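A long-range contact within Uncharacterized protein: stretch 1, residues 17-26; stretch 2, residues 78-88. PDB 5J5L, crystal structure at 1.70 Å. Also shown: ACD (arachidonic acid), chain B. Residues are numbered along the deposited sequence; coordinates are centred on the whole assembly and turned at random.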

ATOM      1  N   ILE A  17       2.195  -6.373  -2.517  1.00 17.62           N
ATOM      2  CA  ILE A  17       0.901  -6.509  -1.858  1.00 17.53           C
ATOM      3  C   ILE A  17       0.322  -7.899  -2.107  1.00 19.35           C
ATOM      4  O   ILE A  17      -0.164  -8.547  -1.177  1.00 19.22           O
ATOM      5  CB  ILE A  17      -0.101  -5.428  -2.307  1.00 17.92           C
ATOM      6  CG1 ILE A  17       0.349  -4.037  -1.822  1.00 17.59           C
ATOM      7  CG2 ILE A  17      -1.498  -5.719  -1.768  1.00 19.85           C
ATOM      8  CD1 ILE A  17      -0.265  -2.883  -2.598  1.00 19.45           C
ATOM      9  N   ASN A  18       0.378  -8.353  -3.354  1.00 20.19           N
ATOM     10  CA  ASN A  18      -0.222  -9.638  -3.682  1.00 23.79           C
ATOM     11  C   ASN A  18       0.542 -10.790  -3.056  1.00 23.29           C
ATOM     12  O   ASN A  18      -0.059 -11.765  -2.629  1.00 23.28           O
ATOM     13  CB  ASN A  18      -0.383  -9.753  -5.182  1.00 29.18           C
ATOM     14  CG  ASN A  18      -1.448  -8.794  -5.696  1.00 37.28           C
ATOM     15  OD1 ASN A  18      -2.494  -8.591  -5.044  1.00 37.07           O
ATOM     16  ND2 ASN A  18      -1.193  -8.188  -6.837  1.00 40.47           N
ATOM     17  N   THR A  19       1.853 -10.632  -2.920  1.00 20.33           N
ATOM     18  CA  THR A  19       2.654 -11.601  -2.175  1.00 23.64           C
ATOM     19  C   THR A  19       2.262 -11.628  -0.695  1.00 21.68           C
ATOM     20  O   THR A  19       2.067 -12.697  -0.124  1.00 23.29           O
ATOM     21  CB  THR A  19       4.154 -11.320  -2.349  1.00 23.54           C
ATOM     22  OG1 THR A  19       4.466 -11.372  -3.748  1.00 26.19           O
ATOM     23  CG2 THR A  19       4.992 -12.331  -1.581  1.00 30.68           C
ATOM     24  N   LEU A  20       2.107 -10.468  -0.079  1.00 19.32           N
ATOM     25  CA  LEU A  20       1.641 -10.426   1.309  1.00 20.09           C
ATOM     26  C   LEU A  20       0.308 -11.137   1.520  1.00 19.15           C
ATOM     27  O   LEU A  20       0.127 -11.870   2.487  1.00 21.00           O
ATOM     28  CB  LEU A  20       1.491  -8.978   1.785  1.00 20.62           C
ATOM     29  CG  LEU A  20       2.734  -8.336   2.353  1.00 26.58           C
ATOM     30  CD1 LEU A  20       2.434  -6.879   2.664  1.00 26.20           C
ATOM     31  CD2 LEU A  20       3.211  -9.039   3.618  1.00 22.62           C
ATOM     32  N   THR A  21      -0.635 -10.881   0.617  1.00 19.23           N
ATOM     33  CA  THR A  21      -1.952 -11.494   0.691  1.00 20.12           C
ATOM     34  C   THR A  21      -1.828 -13.010   0.690  1.00 22.13           C
ATOM     35  O   THR A  21      -2.547 -13.711   1.417  1.00 21.35           O
ATOM     36  CB  THR A  21      -2.859 -11.031  -0.464  1.00 21.50           C
ATOM     37  OG1 THR A  21      -3.001  -9.599  -0.409  1.00 19.93           O
ATOM     38  CG2 THR A  21      -4.231 -11.665  -0.383  1.00 25.29           C
ATOM     39  N   GLN A  22      -0.931 -13.518  -0.157  1.00 21.69           N
ATOM     40  CA  GLN A  22      -0.659 -14.956  -0.186  1.00 24.73           C
ATOM     41  C   GLN A  22      -0.168 -15.477   1.163  1.00 21.78           C
ATOM     42  O   GLN A  22      -0.592 -16.565   1.613  1.00 23.46           O
ATOM     43  CB  GLN A  22       0.347 -15.295  -1.290  1.00 26.97           C
ATOM     44  CG  GLN A  22      -0.203 -15.213  -2.700  1.00 34.24           C
ATOM     45  CD  GLN A  22       0.854 -15.541  -3.743  1.00 46.23           C
ATOM     46  OE1 GLN A  22       1.949 -14.972  -3.742  1.00 53.23           O
ATOM     47  NE2 GLN A  22       0.530 -16.461  -4.638  1.00 54.49           N
ATOM     48  N   HIS A  23       0.727 -14.727   1.802  1.00 20.21           N
ATOM     49  CA  HIS A  23       1.181 -15.052   3.155  1.00 20.29           C
ATOM     50  C   HIS A  23       0.015 -15.083   4.131  1.00 19.59           C
ATOM     51  O   HIS A  23      -0.125 -16.043   4.900  1.00 20.66           O
ATOM     52  CB  HIS A  23       2.239 -14.074   3.662  1.00 20.19           C
ATOM     53  CG  HIS A  23       3.601 -14.329   3.104  1.00 21.49           C
ATOM     54  ND1 HIS A  23       4.529 -15.112   3.749  1.00 25.71           N
ATOM     55  CD2 HIS A  23       4.192 -13.905   1.963  1.00 25.79           C
ATOM     56  CE1 HIS A  23       5.628 -15.180   3.019  1.00 27.32           C
ATOM     57  NE2 HIS A  23       5.455 -14.442   1.936  1.00 28.25           N
ATOM     58  N   PHE A  24      -0.822 -14.047   4.094  1.00 18.05           N
ATOM     59  CA  PHE A  24      -1.948 -13.956   5.032  1.00 18.60           C
ATOM     60  C   PHE A  24      -2.871 -15.152   4.927  1.00 19.73           C
ATOM     61  O   PHE A  24      -3.253 -15.732   5.940  1.00 21.46           O
ATOM     62  CB  PHE A  24      -2.778 -12.687   4.845  1.00 17.98           C
ATOM     63  CG  PHE A  24      -1.997 -11.404   4.991  1.00 17.08           C
ATOM     64  CD1 PHE A  24      -0.859 -11.335   5.773  1.00 16.52           C
ATOM     65  CD2 PHE A  24      -2.425 -10.274   4.342  1.00 16.14           C
ATOM     66  CE1 PHE A  24      -0.146 -10.153   5.902  1.00 17.08           C
ATOM     67  CE2 PHE A  24      -1.728  -9.090   4.468  1.00 17.43           C
ATOM     68  CZ  PHE A  24      -0.582  -9.032   5.237  1.00 18.30           C
ATOM     69  N   ASN A  25      -3.188 -15.548   3.702  1.00 21.18           N
ATOM     70  CA  ASN A  25      -4.127 -16.643   3.464  1.00 24.03           C
ATOM     71  C   ASN A  25      -3.609 -18.005   3.935  1.00 27.38           C
ATOM     72  O   ASN A  25      -4.406 -18.900   4.247  1.00 30.86           O
ATOM     73  CB  ASN A  25      -4.521 -16.679   1.989  1.00 26.20           C
ATOM     74  CG  ASN A  25      -5.399 -15.505   1.596  1.00 27.46           C
ATOM     75  OD1 ASN A  25      -6.153 -14.976   2.418  1.00 29.47           O
ATOM     76  ND2 ASN A  25      -5.342 -15.123   0.338  1.00 28.05           N
ATOM     77  N   GLU A  26      -2.284 -18.141   4.034  1.00 23.92           N
ATOM     78  CA  GLU A  26      -1.643 -19.340   4.571  1.00 28.17           C
ATOM     79  C   GLU A  26      -1.343 -19.306   6.073  1.00 24.22           C
ATOM     80  O   GLU A  26      -0.923 -20.321   6.613  1.00 26.09           O
ATOM     81  CB  GLU A  26      -0.305 -19.598   3.866  1.00 31.62           C
ATOM     82  CG  GLU A  26      -0.398 -19.990   2.409  1.00 39.45           C
ATOM     83  CD  GLU A  26       0.964 -19.993   1.726  1.00 45.54           C
ATOM     84  OE1 GLU A  26       1.991 -19.727   2.407  1.00 47.26           O
ATOM     85  OE2 GLU A  26       1.003 -20.245   0.501  1.00 61.11           O
ATOM     86  N   PRO A  78      -8.215  -2.089  -5.116  1.00 27.02           N
ATOM     87  CA  PRO A  78      -8.799  -3.402  -4.798  1.00 26.13           C
ATOM     88  C   PRO A  78      -7.788  -4.396  -4.229  1.00 24.90           C
ATOM     89  O   PRO A  78      -8.157  -5.242  -3.414  1.00 24.50           O
ATOM     90  CB  PRO A  78      -9.346  -3.899  -6.141  1.00 31.22           C
ATOM     91  CG  PRO A  78      -8.707  -3.058  -7.176  1.00 31.19           C
ATOM     92  CD  PRO A  78      -8.374  -1.747  -6.537  1.00 28.95           C
ATOM     93  N   ASP A  79      -6.527  -4.296  -4.641  1.00 23.18           N
ATOM     94  CA  ASP A  79      -5.486  -5.172  -4.094  1.00 24.48           C
ATOM     95  C   ASP A  79      -5.253  -4.879  -2.621  1.00 21.03           C
ATOM     96  O   ASP A  79      -5.069  -5.790  -1.805  1.00 19.45           O
ATOM     97  CB  ASP A  79      -4.179  -5.038  -4.866  1.00 25.65           C
ATOM     98  CG  ASP A  79      -4.310  -5.455  -6.324  1.00 34.28           C
ATOM     99  OD1 ASP A  79      -5.303  -6.123  -6.684  1.00 43.26           O
ATOM    100  OD2 ASP A  79      -3.425  -5.095  -7.102  1.00 37.91           O
ATOM    101  N   ILE A  80      -5.272  -3.595  -2.267  1.00 19.68           N
ATOM    102  CA  ILE A  80      -5.097  -3.180  -0.883  1.00 20.32           C
ATOM    103  C   ILE A  80      -6.262  -3.657  -0.025  1.00 19.69           C
ATOM    104  O   ILE A  80      -6.058  -4.229   1.055  1.00 19.17           O
ATOM    105  CB  ILE A  80      -4.918  -1.644  -0.800  1.00 19.29           C
ATOM    106  CG1 ILE A  80      -3.590  -1.250  -1.435  1.00 21.44           C
ATOM    107  CG2 ILE A  80      -5.021  -1.143   0.645  1.00 19.82           C
ATOM    108  CD1 ILE A  80      -3.486   0.233  -1.740  1.00 23.41           C
ATOM    109  N   VAL A  81      -7.489  -3.439  -0.502  1.00 19.14           N
ATOM    110  CA  VAL A  81      -8.670  -3.877   0.220  1.00 20.59           C
ATOM    111  C   VAL A  81      -8.652  -5.405   0.409  1.00 20.65           C
ATOM    112  O   VAL A  81      -8.907  -5.904   1.511  1.00 19.39           O
ATOM    113  CB  VAL A  81      -9.964  -3.437  -0.476  1.00 24.66           C
ATOM    114  CG1 VAL A  81     -11.171  -4.108   0.177  1.00 27.23           C
ATOM    115  CG2 VAL A  81     -10.099  -1.918  -0.428  1.00 25.75           C
ATOM    116  N   THR A  82      -8.312  -6.135  -0.652  1.00 20.89           N
ATOM    117  CA  THR A  82      -8.211  -7.599  -0.569  1.00 22.00           C
ATOM    118  C   THR A  82      -7.167  -8.023   0.480  1.00 18.42           C
ATOM    119  O   THR A  82      -7.405  -8.939   1.288  1.00 18.97           O
ATOM    120  CB  THR A  82      -7.887  -8.207  -1.954  1.00 23.35           C
ATOM    121  OG1 THR A  82      -8.978  -7.961  -2.858  1.00 26.87           O
ATOM    122  CG2 THR A  82      -7.642  -9.721  -1.862  1.00 26.07           C
ATOM    123  N   SER A  83      -6.023  -7.349   0.481  1.00 18.23           N
ATOM    124  CA  SER A  83      -4.933  -7.683   1.398  1.00 16.80           C
ATOM    125  C   SER A  83      -5.319  -7.396   2.837  1.00 15.57           C
ATOM    126  O   SER A  83      -5.105  -8.236   3.740  1.00 15.91           O
ATOM    127  CB  SER A  83      -3.650  -6.926   1.000  1.00 16.02           C
ATOM    128  OG  SER A  83      -2.506  -7.461   1.631  1.00 17.80           O
ATOM    129  N   LEU A  84      -5.918  -6.232   3.061  1.00 16.81           N
ATOM    130  CA  LEU A  84      -6.393  -5.866   4.385  1.00 15.12           C
ATOM    131  C   LEU A  84      -7.478  -6.834   4.870  1.00 16.58           C
ATOM    132  O   LEU A  84      -7.451  -7.261   6.032  1.00 17.56           O
ATOM    133  CB  LEU A  84      -6.905  -4.438   4.386  1.00 15.69           C
ATOM    134  CG  LEU A  84      -5.803  -3.373   4.243  1.00 17.38           C
ATOM    135  CD1 LEU A  84      -6.408  -2.012   4.011  1.00 19.11           C
ATOM    136  CD2 LEU A  84      -4.905  -3.375   5.472  1.00 19.90           C
ATOM    137  N   ASP A  85      -8.398  -7.211   3.977  1.00 18.46           N
ATOM    138  CA  ASP A  85      -9.428  -8.201   4.324  1.00 19.75           C
ATOM    139  C   ASP A  85      -8.778  -9.510   4.768  1.00 19.27           C
ATOM    140  O   ASP A  85      -9.237 -10.153   5.707  1.00 19.65           O
ATOM    141  CB  ASP A  85     -10.362  -8.501   3.142  1.00 21.13           C
ATOM    142  CG  ASP A  85     -11.365  -7.368   2.854  1.00 29.07           C
ATOM    143  OD1 ASP A  85     -11.547  -6.488   3.716  1.00 26.64           O
ATOM    144  OD2 ASP A  85     -11.988  -7.369   1.762  1.00 28.03           O
ATOM    145  N   ALA A  86      -7.718  -9.898   4.080  1.00 18.37           N
ATOM    146  CA  ALA A  86      -7.049 -11.184   4.340  1.00 20.39           C
ATOM    147  C   ALA A  86      -6.374 -11.250   5.700  1.00 18.41           C
ATOM    148  O   ALA A  86      -6.452 -12.274   6.369  1.00 19.78           O
ATOM    149  CB  ALA A  86      -6.046 -11.482   3.247  1.00 19.58           C
ATOM    150  N   ILE A  87      -5.697 -10.173   6.106  1.00 17.92           N
ATOM    151  CA  ILE A  87      -5.096 -10.135   7.447  1.00 15.54           C
ATOM    152  C   ILE A  87      -6.163 -10.014   8.541  1.00 15.33           C
ATOM    153  O   ILE A  87      -6.073 -10.678   9.586  1.00 15.73           O
ATOM    154  CB  ILE A  87      -3.977  -9.073   7.582  1.00 16.25           C
ATOM    155  CG1 ILE A  87      -3.285  -9.190   8.952  1.00 16.22           C
ATOM    156  CG2 ILE A  87      -4.473  -7.662   7.391  1.00 18.19           C
ATOM    157  CD1 ILE A  87      -2.562 -10.494   9.157  1.00 20.16           C
ATOM    158  N   VAL A  88      -7.210  -9.222   8.289  1.00 15.92           N
ATOM    159  CA  VAL A  88      -8.326  -9.115   9.229  1.00 16.63           C
ATOM    160  C   VAL A  88      -8.956 -10.508   9.479  1.00 18.56           C
ATOM    161  O   VAL A  88      -9.278 -10.865  10.619  1.00 20.30           O
ATOM    162  CB  VAL A  88      -9.383  -8.114   8.723  1.00 19.51           C
ATOM    163  CG1 VAL A  88     -10.717  -8.262   9.446  1.00 25.37           C
ATOM    164  CG2 VAL A  88      -8.857  -6.695   8.887  1.00 19.62           C
TER
HETATM  165  C1  ACD B 201       1.401 -13.704   8.209  1.00 27.42           C
HETATM  166  C2  ACD B 201       1.468 -12.348   8.871  1.00 31.68           C
HETATM  167  C3  ACD B 201       0.746 -12.386  10.203  1.00 28.01           C
HETATM  168  C4  ACD B 201       1.077 -11.144  11.032  1.00 25.88           C
HETATM  169  C5  ACD B 201       2.573 -10.987  11.166  1.00 26.26           C
HETATM  170  C6  ACD B 201       3.278  -9.916  10.757  1.00 31.13           C
HETATM  171  C7  ACD B 201       2.662  -8.672  10.167  1.00 31.60           C
HETATM  172  C8  ACD B 201       2.859  -8.575   8.663  1.00 28.17           C
HETATM  173  C9  ACD B 201       1.946  -8.057   7.825  1.00 30.21           C
HETATM  174  C10 ACD B 201       0.575  -7.543   8.227  1.00 31.75           C
HETATM  175  C11 ACD B 201       0.572  -6.043   8.369  1.00 33.07           C
HETATM  176  C12 ACD B 201      -0.110  -5.173   7.611  1.00 29.85           C
HETATM  177  C13 ACD B 201      -1.002  -5.492   6.429  1.00 33.78           C
HETATM  178  C14 ACD B 201      -0.094  -5.461   5.212  1.00 35.32           C
HETATM  179  C15 ACD B 201      -0.468  -5.066   3.990  1.00 34.43           C
HETATM  180  C16 ACD B 201      -1.854  -4.585   3.666  1.00 28.08           C
HETATM  181  C17 ACD B 201      -1.816  -3.799   2.363  1.00 33.63           C
HETATM  182  C18 ACD B 201      -1.077  -2.482   2.516  1.00 31.92           C
HETATM  183  C19 ACD B 201      -1.182  -1.648   1.262  1.00 35.08           C
HETATM  184  C20 ACD B 201      -0.042  -0.681   1.071  1.00 30.70           C
HETATM  185  O1  ACD B 201       0.419 -13.886   7.478  1.00 26.69           O
HETATM  186  O2  ACD B 201       2.299 -14.551   8.381  1.00 28.46           O
HETATM  187  O   HOH W   1      -4.046  -8.392  -2.510  1.00 23.42           O
HETATM  188  O   HOH W   2      -6.935 -14.684   5.126  1.00 22.73           O

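Residues 17-26 and 78-88 are both helical, and they lie side by side with their N-to-C directions nearly aligned, crossing at 21° with a closest axial approach of 8.6 Å. The second helix is kinked at Pro-78, the first residue of the stretch, where the nitrogen, which carries no hydrogen, makes no bond to the preceding turn. Backbone proximity is greatest around Thr-21 and Ser-83, whose CA atoms are 4.9 Å apart, and the register continues one turn later with 5.5 Å between the CA atoms of Phe-24 and Ile-87. The contact buries 479 Å², counting both sides.

Ser-83 lies at the centre of this packing. Its small side chain acts as a knob in a hole formed by Ile-17, Leu-20, Thr-21 and Phe-24, and it sits where the backbones come nearest. Within this hole Ser-83 OG donates a weak hydrogen bond to Thr-21 OG1 (3.0 Å), so the hydroxyl finds a polar partner in otherwise largely apolar surroundings. Thr-21 OG1 in turn donates to the oxygen of water 1 at 2.6 Å. That water gives its own hydrogens to Asn-18 OD1 (3.0 Å from the water O) and to the backbone O of Asp-79 (2.9 Å), linking the two helices through a carbonyl already engaged by the nitrogen of Ser-83.

Toward the start of the first stretch, Ile-17 adds apolar packing beside this polar bridge. Ile-17 places CG2 3.7 Å from Ser-83 CB, while its CD1 reaches to within 3.9 Å of Ile-80 CG1. Ile-80 directs its CA-to-CB bond away from the first helix, yet CG1 still makes this contact and also lies 3.6 Å from C19 of the arachidonic acid.

One turn beyond Thr-21, Phe-24 gives up more surface to the other stretch than any other residue here, 84 Å². Ile-87 CB sits over one face of its ring, 3.8 Å from the centroid and 12° off the normal, a CH-pi contact in which an aliphatic C-H meets the aromatic electron cloud. Ala-86 CB lies near the ring plane at the edge and packs 3.8 Å from Phe-24 CB. The ligand oxygen O1 is also at the edge, 3.3 Å from Phe-24 CD1. Ser-83 OG is likewise close to the ligand, 3.6 Å from C16; the ligand runs along the helix pair, from its carboxylate O1 near Phe-24 to its tail by Ser-83 and Ile-80.

At the solvent-facing margin, Asn-25 OD1 approaches Ala-86 CB at 3.6 Å. A second bridge forms there: the oxygen of water 2 donates to Asn-25 OD1 and to Ala-86 O, each at 2.8 Å.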